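Local coordinates for twitching motility protein PilT (Aquifex aeolicus, PDB 2EYU) that probably hydrolyses ATP, as a P-loop motor of the secretion ATPase family, to retract type IV pili and so drive twitching motility, at residues 186-189 against 190-193. The protein carries 1 engineered substitution. Sequence-based numbering, arbitrary orientation.
Sequences IPNT and AIRN
Asn-188 caps the first turn of helix 189-197, its OD1, as modelled, accepting from Ile-191 N at 3.1 Å. Its CG lies between the backbone N and the carbonyl carbon (chi1 61°), which turns the short side chain back toward the first turn, where asparagine's carbonyl oxygen can serve an N-H that has no helical carbonyl four residues back. The helical bonding then begins, Arg-192 N giving to Asn-188 O and Asn-193 N to Thr-189 O (3.1 Å). Both Asn-188 oxygens are modelled too close to neighbours, so their places are less sure. Just before the cap, where no helical bond needs an N-H, the rigid ring of Pro-187 offers apolar surface: its CB meets Ile-191 CG1 (3.9 Å) and also lies over one face of the Arg-192 guanidinium, 3.8 Å from NH1 and offset toward the rim. With CG anti to the carbonyl carbon and the chain bent at chi3 (108°), that group comes to lie beside the proline, while NE and NH2 bond the carbonyls of Ser-159 and Leu-162. An alanine in place of Arg-192 would probably leave both carbonyls without these donors and remove the flat group packed against Pro-187 CB. The turn carries the chain from strand 179-185 into helix 189-197; Arg-192 ties it to the end of helix 151-161 and the start of strand 162-171, while Ala-190 and Ile-191 pack on helix 200-209.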
ATOM      1  N   ILE A 186       5.197   7.815  -2.596  1.00 13.58           N
ATOM      2  CA  ILE A 186       6.312   7.474  -1.699  1.00 13.06           C
ATOM      3  C   ILE A 186       6.926   8.796  -1.260  1.00 19.98           C
ATOM      4  O   ILE A 186       7.702   9.366  -2.020  1.00 23.70           O
ATOM      5  CB  ILE A 186       7.306   6.541  -2.370  1.00 24.26           C
ATOM      6  CG1 ILE A 186       6.721   5.129  -2.576  1.00 13.64           C
ATOM      7  CG2 ILE A 186       8.652   6.384  -1.659  1.00 13.37           C
ATOM      8  CD1 ILE A 186       7.579   4.302  -3.507  1.00 19.97           C
ATOM      9  N   PRO A 187       6.535   9.187  -0.054  1.00 22.91           N
ATOM     10  CA  PRO A 187       6.770  10.545   0.432  1.00 17.18           C
ATOM     11  C   PRO A 187       8.266  10.837   0.294  1.00 25.60           C
ATOM     12  O   PRO A 187       9.060   9.902   0.342  1.00 21.39           O
ATOM     13  CB  PRO A 187       6.301  10.520   1.871  1.00 16.32           C
ATOM     14  CG  PRO A 187       5.395   9.353   1.984  1.00 28.51           C
ATOM     15  CD  PRO A 187       5.850   8.357   0.955  1.00 29.19           C
ATOM     16  N   ASN A 188       8.545  12.100   0.064  1.00 37.09           N
ATOM     17  CA  ASN A 188       9.878  12.684   0.014  1.00 42.74           C
ATOM     18  C   ASN A 188       9.823  13.834   1.017  1.00 47.56           C
ATOM     19  O   ASN A 188       8.771  13.974   1.658  1.00 25.88           O
ATOM     20  CB  ASN A 188      10.265  13.125  -1.386  1.00 42.93           C
ATOM     21  CG  ASN A 188       9.338  14.180  -1.961  1.00 40.27           C
ATOM     22  OD1 ASN A 188       8.459  14.697  -1.271  1.00 62.79           O
ATOM     23  ND2 ASN A 188       9.517  14.521  -3.225  1.00 29.68           N
ATOM     24  N   THR A 189      10.865  14.625   1.189  1.00 44.22           N
ATOM     25  CA  THR A 189      10.808  15.620   2.260  1.00 38.25           C
ATOM     26  C   THR A 189       9.634  16.584   2.115  1.00 31.14           C
ATOM     27  O   THR A 189       9.031  16.962   3.124  1.00 36.76           O
ATOM     28  CB  THR A 189      12.121  16.427   2.315  1.00 44.69           C
ATOM     29  OG1 THR A 189      13.055  15.758   3.166  1.00 63.68           O
ATOM     30  CG2 THR A 189      11.846  17.800   2.912  1.00 46.03           C
ATOM     31  N   ALA A 190       9.303  16.963   0.893  1.00 22.90           N
ATOM     32  CA  ALA A 190       8.272  17.943   0.584  1.00 20.17           C
ATOM     33  C   ALA A 190       6.866  17.467   0.925  1.00 21.63           C
ATOM     34  O   ALA A 190       6.153  18.238   1.568  1.00 21.78           O
ATOM     35  CB  ALA A 190       8.326  18.317  -0.889  1.00 23.10           C
ATOM     36  N   ILE A 191       6.490  16.259   0.500  1.00 29.72           N
ATOM     37  CA  ILE A 191       5.176  15.700   0.848  1.00 29.70           C
ATOM     38  C   ILE A 191       5.135  15.335   2.325  1.00 23.52           C
ATOM     39  O   ILE A 191       4.095  15.431   2.952  1.00 25.53           O
ATOM     40  CB  ILE A 191       4.820  14.481  -0.008  1.00 44.26           C
ATOM     41  CG1 ILE A 191       6.015  13.630  -0.437  1.00 56.54           C
ATOM     42  CG2 ILE A 191       4.059  14.865  -1.280  1.00 35.18           C
ATOM     43  CD1 ILE A 191       6.016  13.381  -1.940  1.00 57.89           C
ATOM     44  N   ARG A 192       6.243  14.929   2.944  1.00 24.38           N
ATOM     45  CA  ARG A 192       6.231  14.716   4.398  1.00 19.01           C
ATOM     46  C   ARG A 192       5.774  15.966   5.113  1.00 20.61           C
ATOM     47  O   ARG A 192       4.863  15.965   5.916  1.00 23.33           O
ATOM     48  CB  ARG A 192       7.625  14.313   4.851  1.00 25.95           C
ATOM     49  CG  ARG A 192       8.040  12.994   4.220  1.00 30.26           C
ATOM     50  CD  ARG A 192       9.001  12.245   5.143  1.00 34.70           C
ATOM     51  NE  ARG A 192       8.337  11.103   5.723  1.00 46.72           N
ATOM     52  CZ  ARG A 192       8.295   9.835   5.373  1.00 29.11           C
ATOM     53  NH1 ARG A 192       8.929   9.341   4.332  1.00 38.12           N
ATOM     54  NH2 ARG A 192       7.565   9.043   6.150  1.00 29.96           N
ATOM     55  N   ASN A 193       6.424  17.075   4.768  1.00 26.10           N
ATOM     56  CA  ASN A 193       6.023  18.377   5.290  1.00 25.14           C
ATOM     57  C   ASN A 193       4.554  18.672   5.049  1.00 31.57           C
ATOM     58  O   ASN A 193       3.772  19.007   5.946  1.00 26.87           O
ATOM     59  CB  ASN A 193       6.905  19.426   4.587  1.00 21.46           C
ATOM     60  CG  ASN A 193       6.260  20.799   4.671  1.00 38.04           C
ATOM     61  OD1 ASN A 193       6.475  21.511   5.650  1.00 61.75           O
ATOM     62  ND2 ASN A 193       5.467  21.168   3.668  1.00 42.88           N
TER